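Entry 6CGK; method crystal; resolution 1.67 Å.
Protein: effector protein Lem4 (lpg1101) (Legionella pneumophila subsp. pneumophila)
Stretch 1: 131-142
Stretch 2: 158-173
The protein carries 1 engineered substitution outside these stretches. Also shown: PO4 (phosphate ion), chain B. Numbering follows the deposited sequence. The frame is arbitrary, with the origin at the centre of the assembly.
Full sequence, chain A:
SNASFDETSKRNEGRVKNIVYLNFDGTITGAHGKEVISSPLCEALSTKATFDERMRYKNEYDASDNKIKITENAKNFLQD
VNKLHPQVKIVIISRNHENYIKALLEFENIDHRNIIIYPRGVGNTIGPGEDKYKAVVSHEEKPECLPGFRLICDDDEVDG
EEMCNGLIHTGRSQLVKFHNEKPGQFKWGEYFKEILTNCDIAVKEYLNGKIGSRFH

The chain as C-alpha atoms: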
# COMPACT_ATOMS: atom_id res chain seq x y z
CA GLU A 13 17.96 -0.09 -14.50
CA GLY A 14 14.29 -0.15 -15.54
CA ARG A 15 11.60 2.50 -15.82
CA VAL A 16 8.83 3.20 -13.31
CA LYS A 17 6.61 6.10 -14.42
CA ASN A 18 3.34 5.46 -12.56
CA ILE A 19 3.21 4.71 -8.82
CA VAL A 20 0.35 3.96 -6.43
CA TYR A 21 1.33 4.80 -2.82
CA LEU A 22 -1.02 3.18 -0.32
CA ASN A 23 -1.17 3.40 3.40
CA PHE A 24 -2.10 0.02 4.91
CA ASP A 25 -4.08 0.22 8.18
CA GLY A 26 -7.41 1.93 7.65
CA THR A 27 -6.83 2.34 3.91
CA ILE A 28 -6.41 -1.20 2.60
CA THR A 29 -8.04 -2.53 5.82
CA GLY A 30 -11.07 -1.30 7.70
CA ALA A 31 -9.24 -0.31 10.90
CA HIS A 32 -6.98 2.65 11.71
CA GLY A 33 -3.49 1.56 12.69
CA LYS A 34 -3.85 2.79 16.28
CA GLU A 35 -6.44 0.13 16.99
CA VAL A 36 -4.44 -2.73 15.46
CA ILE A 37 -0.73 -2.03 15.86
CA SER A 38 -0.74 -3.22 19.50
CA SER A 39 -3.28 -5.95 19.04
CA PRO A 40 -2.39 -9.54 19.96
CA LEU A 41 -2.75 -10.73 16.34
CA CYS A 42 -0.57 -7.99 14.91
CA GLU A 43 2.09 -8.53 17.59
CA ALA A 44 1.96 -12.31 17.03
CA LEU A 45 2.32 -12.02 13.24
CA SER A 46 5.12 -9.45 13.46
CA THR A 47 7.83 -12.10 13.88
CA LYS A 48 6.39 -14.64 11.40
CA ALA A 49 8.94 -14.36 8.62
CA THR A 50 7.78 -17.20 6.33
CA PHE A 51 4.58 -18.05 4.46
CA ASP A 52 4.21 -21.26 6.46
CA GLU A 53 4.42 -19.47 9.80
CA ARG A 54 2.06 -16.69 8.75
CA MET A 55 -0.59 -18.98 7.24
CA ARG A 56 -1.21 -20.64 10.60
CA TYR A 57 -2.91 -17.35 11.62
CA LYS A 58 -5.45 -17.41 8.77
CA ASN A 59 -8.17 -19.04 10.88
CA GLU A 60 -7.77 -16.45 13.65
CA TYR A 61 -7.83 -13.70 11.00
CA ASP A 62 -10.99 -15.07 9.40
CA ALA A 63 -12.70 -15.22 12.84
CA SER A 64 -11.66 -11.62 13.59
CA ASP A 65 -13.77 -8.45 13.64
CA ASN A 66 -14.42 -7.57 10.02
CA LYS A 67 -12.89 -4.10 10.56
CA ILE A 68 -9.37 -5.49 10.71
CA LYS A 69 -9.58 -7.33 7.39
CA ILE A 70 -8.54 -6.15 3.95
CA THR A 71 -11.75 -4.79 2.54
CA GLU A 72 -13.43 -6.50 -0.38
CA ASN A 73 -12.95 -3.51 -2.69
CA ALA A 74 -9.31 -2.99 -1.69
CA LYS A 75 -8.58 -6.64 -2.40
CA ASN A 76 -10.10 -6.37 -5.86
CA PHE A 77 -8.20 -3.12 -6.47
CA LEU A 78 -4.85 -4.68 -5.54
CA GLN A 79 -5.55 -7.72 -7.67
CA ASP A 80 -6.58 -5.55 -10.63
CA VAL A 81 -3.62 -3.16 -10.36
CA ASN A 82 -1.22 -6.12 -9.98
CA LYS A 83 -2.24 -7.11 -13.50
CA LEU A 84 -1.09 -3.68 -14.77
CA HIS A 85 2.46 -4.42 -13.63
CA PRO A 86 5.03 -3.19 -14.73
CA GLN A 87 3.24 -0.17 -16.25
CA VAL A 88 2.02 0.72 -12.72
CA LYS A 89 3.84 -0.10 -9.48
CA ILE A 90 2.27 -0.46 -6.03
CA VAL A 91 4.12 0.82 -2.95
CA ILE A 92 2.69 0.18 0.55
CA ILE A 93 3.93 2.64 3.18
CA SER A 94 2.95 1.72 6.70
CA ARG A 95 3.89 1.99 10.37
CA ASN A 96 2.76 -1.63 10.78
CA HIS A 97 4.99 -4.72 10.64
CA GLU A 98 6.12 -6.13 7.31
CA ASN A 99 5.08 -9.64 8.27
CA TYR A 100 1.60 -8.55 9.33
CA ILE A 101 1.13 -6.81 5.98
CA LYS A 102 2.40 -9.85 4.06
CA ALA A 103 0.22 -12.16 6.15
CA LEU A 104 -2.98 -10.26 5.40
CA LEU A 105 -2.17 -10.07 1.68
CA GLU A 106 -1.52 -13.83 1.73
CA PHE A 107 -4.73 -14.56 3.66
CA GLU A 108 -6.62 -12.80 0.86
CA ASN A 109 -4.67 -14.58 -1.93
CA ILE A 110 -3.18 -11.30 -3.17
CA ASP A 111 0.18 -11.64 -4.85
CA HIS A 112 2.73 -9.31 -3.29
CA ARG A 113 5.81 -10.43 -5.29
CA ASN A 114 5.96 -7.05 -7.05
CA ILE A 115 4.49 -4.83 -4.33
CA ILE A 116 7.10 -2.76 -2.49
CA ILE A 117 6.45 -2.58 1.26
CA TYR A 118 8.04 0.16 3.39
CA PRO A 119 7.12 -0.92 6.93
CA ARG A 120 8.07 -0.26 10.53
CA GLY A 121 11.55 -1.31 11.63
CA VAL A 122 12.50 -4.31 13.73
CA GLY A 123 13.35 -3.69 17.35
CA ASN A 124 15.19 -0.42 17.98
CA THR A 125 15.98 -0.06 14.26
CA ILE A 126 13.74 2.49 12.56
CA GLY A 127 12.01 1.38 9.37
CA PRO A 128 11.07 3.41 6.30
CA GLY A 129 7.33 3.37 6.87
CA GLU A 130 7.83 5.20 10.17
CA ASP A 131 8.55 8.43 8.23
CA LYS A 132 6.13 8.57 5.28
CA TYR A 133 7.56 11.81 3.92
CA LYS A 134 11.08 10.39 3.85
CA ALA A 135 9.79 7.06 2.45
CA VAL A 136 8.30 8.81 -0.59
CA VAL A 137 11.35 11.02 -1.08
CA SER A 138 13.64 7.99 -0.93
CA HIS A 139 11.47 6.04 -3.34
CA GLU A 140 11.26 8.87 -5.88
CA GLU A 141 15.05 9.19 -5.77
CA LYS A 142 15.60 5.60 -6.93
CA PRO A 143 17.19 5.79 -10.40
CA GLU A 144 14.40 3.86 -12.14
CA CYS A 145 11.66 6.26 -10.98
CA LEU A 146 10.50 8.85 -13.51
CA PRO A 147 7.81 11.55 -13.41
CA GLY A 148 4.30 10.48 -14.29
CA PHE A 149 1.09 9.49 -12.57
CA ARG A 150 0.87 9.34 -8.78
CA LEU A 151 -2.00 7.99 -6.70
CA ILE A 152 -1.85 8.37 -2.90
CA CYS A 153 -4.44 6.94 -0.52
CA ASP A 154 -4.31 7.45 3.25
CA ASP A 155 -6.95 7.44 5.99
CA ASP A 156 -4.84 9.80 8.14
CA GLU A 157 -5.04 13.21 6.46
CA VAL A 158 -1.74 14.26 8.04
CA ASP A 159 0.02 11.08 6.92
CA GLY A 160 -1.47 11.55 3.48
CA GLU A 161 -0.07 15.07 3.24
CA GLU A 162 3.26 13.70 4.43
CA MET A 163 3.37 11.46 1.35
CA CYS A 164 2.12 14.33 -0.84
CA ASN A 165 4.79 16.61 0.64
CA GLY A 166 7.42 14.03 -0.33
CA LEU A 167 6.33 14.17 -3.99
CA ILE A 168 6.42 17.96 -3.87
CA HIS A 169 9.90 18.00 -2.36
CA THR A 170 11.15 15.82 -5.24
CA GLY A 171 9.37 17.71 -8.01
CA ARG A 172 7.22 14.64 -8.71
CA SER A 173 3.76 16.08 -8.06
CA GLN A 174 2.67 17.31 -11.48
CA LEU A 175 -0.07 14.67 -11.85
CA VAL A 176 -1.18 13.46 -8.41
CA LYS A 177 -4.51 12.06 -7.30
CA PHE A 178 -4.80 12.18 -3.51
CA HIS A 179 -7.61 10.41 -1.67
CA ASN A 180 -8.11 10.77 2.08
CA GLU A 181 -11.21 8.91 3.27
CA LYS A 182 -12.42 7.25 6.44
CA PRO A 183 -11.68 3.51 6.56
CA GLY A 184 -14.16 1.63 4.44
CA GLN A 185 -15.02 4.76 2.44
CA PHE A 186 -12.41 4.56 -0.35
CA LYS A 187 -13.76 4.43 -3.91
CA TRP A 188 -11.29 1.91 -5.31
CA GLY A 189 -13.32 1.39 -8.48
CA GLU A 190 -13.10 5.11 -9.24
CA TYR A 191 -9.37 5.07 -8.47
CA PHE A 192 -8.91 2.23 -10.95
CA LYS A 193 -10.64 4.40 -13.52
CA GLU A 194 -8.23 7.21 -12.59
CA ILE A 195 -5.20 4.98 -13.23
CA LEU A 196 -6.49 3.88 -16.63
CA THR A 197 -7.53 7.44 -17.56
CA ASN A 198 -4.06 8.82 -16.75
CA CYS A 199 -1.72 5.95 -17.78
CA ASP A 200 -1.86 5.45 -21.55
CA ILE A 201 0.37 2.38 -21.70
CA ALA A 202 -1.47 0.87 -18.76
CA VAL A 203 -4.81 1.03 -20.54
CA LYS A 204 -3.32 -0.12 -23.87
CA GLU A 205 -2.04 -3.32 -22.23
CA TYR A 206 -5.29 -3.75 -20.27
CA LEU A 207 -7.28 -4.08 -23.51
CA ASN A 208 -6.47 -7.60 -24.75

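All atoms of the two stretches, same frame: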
# COMPACT_ATOMS: atom_id res chain seq x y z
N ASP A 131 8.37 7.02 8.61
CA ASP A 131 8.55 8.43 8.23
C ASP A 131 8.06 8.48 6.79
O ASP A 131 8.85 8.23 5.88
CB ASP A 131 10.01 8.85 8.36
CG ASP A 131 10.22 10.35 8.12
OD1 ASP A 131 9.40 10.99 7.43
OD2 ASP A 131 11.23 10.92 8.63
N LYS A 132 6.74 8.71 6.61
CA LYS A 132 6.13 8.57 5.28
C LYS A 132 6.70 9.58 4.30
O LYS A 132 6.87 9.28 3.11
CB LYS A 132 4.61 8.77 5.35
CG LYS A 132 3.84 7.96 6.38
CD LYS A 132 3.97 6.49 6.19
CE LYS A 132 3.14 5.72 7.24
NZ LYS A 132 1.66 5.97 7.16
N TYR A 133 6.93 10.81 4.76
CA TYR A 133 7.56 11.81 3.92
C TYR A 133 8.88 11.30 3.38
O TYR A 133 9.11 11.28 2.16
CB TYR A 133 7.74 13.10 4.72
CG TYR A 133 8.54 14.22 4.07
CD1 TYR A 133 7.95 15.07 3.14
CD2 TYR A 133 9.86 14.45 4.41
CE1 TYR A 133 8.67 16.12 2.55
CE2 TYR A 133 10.60 15.51 3.82
CZ TYR A 133 9.98 16.33 2.90
OH TYR A 133 10.68 17.38 2.32
N LYS A 134 9.78 10.88 4.28
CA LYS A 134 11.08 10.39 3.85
C LYS A 134 10.97 9.14 2.99
O LYS A 134 11.81 8.93 2.10
CB LYS A 134 11.96 10.12 5.05
CG LYS A 134 13.36 9.68 4.73
CD LYS A 134 14.23 9.79 5.98
CE LYS A 134 14.35 11.23 6.47
NZ LYS A 134 15.09 11.30 7.76
N ALA A 135 9.98 8.28 3.26
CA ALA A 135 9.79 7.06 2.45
C ALA A 135 9.50 7.42 0.99
O ALA A 135 10.07 6.82 0.06
CB ALA A 135 8.64 6.22 3.02
N VAL A 136 8.61 8.38 0.77
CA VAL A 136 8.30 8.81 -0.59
C VAL A 136 9.49 9.48 -1.24
O VAL A 136 9.79 9.23 -2.41
CB VAL A 136 7.06 9.73 -0.61
CG1 VAL A 136 6.93 10.39 -2.01
CG2 VAL A 136 5.78 8.92 -0.25
N VAL A 137 10.19 10.35 -0.50
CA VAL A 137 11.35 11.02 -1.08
C VAL A 137 12.39 10.00 -1.50
O VAL A 137 12.91 10.04 -2.61
CB VAL A 137 11.93 12.06 -0.10
CG1 VAL A 137 13.27 12.55 -0.61
CG2 VAL A 137 10.94 13.21 0.08
N SER A 138 12.66 9.03 -0.61
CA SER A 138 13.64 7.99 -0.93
C SER A 138 13.21 7.18 -2.14
O SER A 138 14.04 6.83 -3.00
CB SER A 138 13.85 7.07 0.26
OG SER A 138 14.48 7.78 1.33
N HIS A 139 11.92 6.83 -2.21
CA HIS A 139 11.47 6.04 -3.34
C HIS A 139 11.59 6.82 -4.64
O HIS A 139 12.07 6.28 -5.65
CB HIS A 139 10.04 5.56 -3.17
CG HIS A 139 9.69 4.46 -4.12
ND1 HIS A 139 10.17 3.18 -3.96
CD2 HIS A 139 9.04 4.48 -5.31
CE1 HIS A 139 9.78 2.44 -4.98
NE2 HIS A 139 9.10 3.21 -5.82
N GLU A 140 11.17 8.08 -4.65
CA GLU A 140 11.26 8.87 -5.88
C GLU A 140 12.70 9.03 -6.34
O GLU A 140 12.97 9.19 -7.54
CB GLU A 140 10.61 10.24 -5.69
CG GLU A 140 9.09 10.16 -5.48
CD GLU A 140 8.35 9.60 -6.71
OE1 GLU A 140 8.82 9.77 -7.86
OE2 GLU A 140 7.28 8.99 -6.52
N GLU A 141 13.65 8.99 -5.41
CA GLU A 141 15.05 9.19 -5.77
C GLU A 141 15.72 7.94 -6.32
O GLU A 141 16.85 8.04 -6.80
CB GLU A 141 15.81 9.73 -4.56
CG GLU A 141 15.49 11.18 -4.29
CD GLU A 141 16.17 11.73 -3.04
OE1 GLU A 141 16.91 10.97 -2.39
OE2 GLU A 141 15.95 12.91 -2.72
N LYS A 142 15.05 6.79 -6.28
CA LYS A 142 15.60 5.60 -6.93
C LYS A 142 15.80 5.88 -8.42
O LYS A 142 14.98 6.58 -9.04
CB LYS A 142 14.67 4.40 -6.73
CG LYS A 142 14.53 3.99 -5.26
CD LYS A 142 13.58 2.79 -5.13
CE LYS A 142 14.33 1.53 -4.75
NZ LYS A 142 13.74 0.35 -5.43
N VAL A 158 -3.11 13.81 7.80
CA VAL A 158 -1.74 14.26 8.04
C VAL A 158 -0.74 13.36 7.34
O VAL A 158 0.13 13.82 6.59
CB VAL A 158 -1.47 14.32 9.55
CG1 VAL A 158 -0.01 14.59 9.83
CG2 VAL A 158 -2.35 15.37 10.16
N ASP A 159 -0.82 12.06 7.61
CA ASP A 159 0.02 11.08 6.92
C ASP A 159 -0.08 11.25 5.42
O ASP A 159 0.94 11.18 4.71
CB ASP A 159 -0.42 9.66 7.27
CG ASP A 159 0.26 9.14 8.49
OD1 ASP A 159 0.24 9.85 9.52
OD2 ASP A 159 0.82 8.02 8.41
N GLY A 160 -1.29 11.44 4.91
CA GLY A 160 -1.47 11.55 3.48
C GLY A 160 -0.73 12.75 2.93
O GLY A 160 -0.05 12.67 1.90
N GLU A 161 -0.81 13.88 3.64
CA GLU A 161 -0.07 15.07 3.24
C GLU A 161 1.43 14.85 3.38
O GLU A 161 2.20 15.41 2.60
CB GLU A 161 -0.54 16.26 4.05
CG GLU A 161 -1.97 16.62 3.70
CD GLU A 161 -2.50 17.76 4.51
OE1 GLU A 161 -1.91 18.09 5.56
OE2 GLU A 161 -3.53 18.33 4.08
N GLU A 162 1.85 14.03 4.34
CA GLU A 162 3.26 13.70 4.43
C GLU A 162 3.75 13.02 3.16
O GLU A 162 4.85 13.33 2.67
CB GLU A 162 3.53 12.79 5.63
CG GLU A 162 3.50 13.51 6.96
CD GLU A 162 4.54 14.62 7.01
OE1 GLU A 162 4.30 15.69 6.41
OE2 GLU A 162 5.61 14.41 7.62
N MET A 163 2.97 12.08 2.61
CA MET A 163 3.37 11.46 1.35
C MET A 163 3.27 12.45 0.19
O MET A 163 4.18 12.51 -0.65
CB MET A 163 2.54 10.20 1.09
CG MET A 163 2.82 9.05 2.08
SD MET A 163 2.07 7.49 1.63
CE MET A 163 0.37 7.80 2.09
N CYS A 164 2.20 13.24 0.15
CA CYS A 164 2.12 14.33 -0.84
C CYS A 164 3.31 15.28 -0.73
O CYS A 164 3.87 15.69 -1.75
CB CYS A 164 0.83 15.12 -0.66
SG CYS A 164 -0.67 14.27 -1.04
N ASN A 165 3.66 15.69 0.49
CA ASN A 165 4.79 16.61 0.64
C ASN A 165 6.08 16.00 0.11
O ASN A 165 6.92 16.70 -0.44
CB ASN A 165 4.97 17.00 2.10
CG ASN A 165 3.89 17.95 2.58
OD1 ASN A 165 2.94 18.25 1.86
ND2 ASN A 165 4.04 18.43 3.80
N GLY A 166 6.26 14.68 0.25
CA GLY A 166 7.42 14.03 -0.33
C GLY A 166 7.49 14.13 -1.85
O GLY A 166 8.56 14.34 -2.41
N LEU A 167 6.35 13.95 -2.54
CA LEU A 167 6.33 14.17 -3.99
C LEU A 167 6.68 15.61 -4.33
O LEU A 167 7.39 15.88 -5.31
CB LEU A 167 4.96 13.86 -4.59
CG LEU A 167 4.47 12.43 -4.59
CD1 LEU A 167 3.10 12.41 -5.26
CD2 LEU A 167 5.46 11.55 -5.31
N ILE A 168 6.12 16.56 -3.58
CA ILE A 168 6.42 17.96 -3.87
C ILE A 168 7.91 18.22 -3.71
O ILE A 168 8.55 18.85 -4.56
CB ILE A 168 5.60 18.89 -2.96
CG1 ILE A 168 4.11 18.53 -3.03
CG2 ILE A 168 5.83 20.36 -3.34
CD1 ILE A 168 3.24 19.48 -2.24
N HIS A 169 8.49 17.74 -2.61
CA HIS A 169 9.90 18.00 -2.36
C HIS A 169 10.79 17.49 -3.49
O HIS A 169 11.84 18.07 -3.75
CB HIS A 169 10.34 17.35 -1.04
CG HIS A 169 11.81 17.44 -0.78
ND1 HIS A 169 12.42 18.59 -0.33
CD2 HIS A 169 12.80 16.52 -0.90
CE1 HIS A 169 13.72 18.38 -0.19
NE2 HIS A 169 13.97 17.13 -0.52
N THR A 170 10.37 16.42 -4.17
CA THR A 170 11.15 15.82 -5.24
C THR A 170 10.74 16.28 -6.62
O THR A 170 11.24 15.75 -7.61
CB THR A 170 11.08 14.28 -5.20
OG1 THR A 170 9.71 13.84 -5.19
CG2 THR A 170 11.85 13.75 -4.00
N GLY A 171 9.83 17.25 -6.71
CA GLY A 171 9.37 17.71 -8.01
C GLY A 171 8.60 16.68 -8.79
O GLY A 171 8.62 16.72 -10.03
N ARG A 172 7.91 15.77 -8.10
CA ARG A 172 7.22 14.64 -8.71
C ARG A 172 5.71 14.71 -8.50
O ARG A 172 5.03 13.69 -8.42
CB ARG A 172 7.76 13.32 -8.16
CG ARG A 172 9.16 13.01 -8.64
CD ARG A 172 9.12 12.37 -10.07
NE ARG A 172 10.48 12.31 -10.60
CZ ARG A 172 11.36 11.37 -10.25
NH1 ARG A 172 11.01 10.43 -9.39
NH2 ARG A 172 12.60 11.39 -10.73
N SER A 173 5.16 15.92 -8.42
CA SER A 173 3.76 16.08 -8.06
C SER A 173 2.98 16.81 -9.14
O SER A 173 2.03 17.54 -8.86
CB SER A 173 3.63 16.81 -6.72
OG SER A 173 4.12 18.14 -6.82
P PO4 B . -0.45 2.54 8.83
O1 PO4 B . -0.44 1.43 7.79
O2 PO4 B . 0.74 3.48 8.73
O3 PO4 B . -0.43 1.85 10.19
O4 PO4 B . -1.75 3.30 8.76
O HOH W 1 6.46 11.89 7.48
O HOH W 2 14.55 9.52 -9.94
O HOH W 3 16.40 14.76 -0.74

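Two helices, 132-140 and 158-169, run in roughly the same direction, crossing at -32° with their axes only 7.3 Å apart at closest approach. Gly166 is what permits this intimacy. A CB built there would point toward the first helix and lie 2.9 Å from Val136 CB and 3.0 Å from Tyr133 O, so the bare backbone becomes a surface for packing. Val136 uses it: with chi1 in t, Val136 CG1 reaches Leu167 N at 3.6 Å and Leu167 CD2 at 3.8 Å, while Val136 CG2 lies 3.7 Å from Met163 CB. Val137, also t, sets Val137 CG2 3.6 Å from Gly166 O. Compact, branched side chains suit so narrow a gap.

Tyr133 leaves its helix sideways, and its t rotamer lays the ring along the second helix, a knob among Glu162, Asn165, Gly166 and His169. Tyr133 CD1 comes within 3.4 Å of Gly166 N, and Tyr133 CA makes a CA-H...O contact with Glu162 O at 3.3 Å. The long ring carries Tyr133 OH over one face of the His169 imidazole, 3.3 Å from His169 CG; the t rotamer of His169 places that ring for the meeting, though the two rings are inclined at 55°.

Charge pairs secure both ends of the contact. Lys132 is buried, and its m, m, t, p chain passes Met163, with Lys132 CB 3.7 Å from Met163 CG, before Lys132 NZ donates to Asp159 OD2 at 2.5 Å in a salt bridge. Lys132 NZ also donates to O2 of the phosphate ion at 3.1 Å, so the buried ammonium has two acceptors. Asp159 starts out sideways, and its m rotamer brings the carboxylate back to the lysine.

At the other end, Glu140 folds through m, m, and Glu140 OE1 accepts from Arg172 NH1 at 2.8 Å in a salt bridge. Arg172 follows the helix, beyond Gly171, whose positive phi favours glycine at the turn. Its m, m start and extended chi3 present Arg172 NH1 to the backbone as well, donating to Glu140 O at 3.0 Å; one nitrogen thus grips both the carboxylate and the carbonyl near the end of the first helix. Thr170, pointing toward that helix, fills the space beside it, with Thr170 CG2 3.9 Å from Val137 CG1.

At the start of the contact a water adds a bridge: water 1 donates to Asp131 OD1 at 3.1 Å and Glu162 OE2 at 2.7 Å and accepts from Tyr133 N at 3.0 Å, tying the capping aspartate to the second helix.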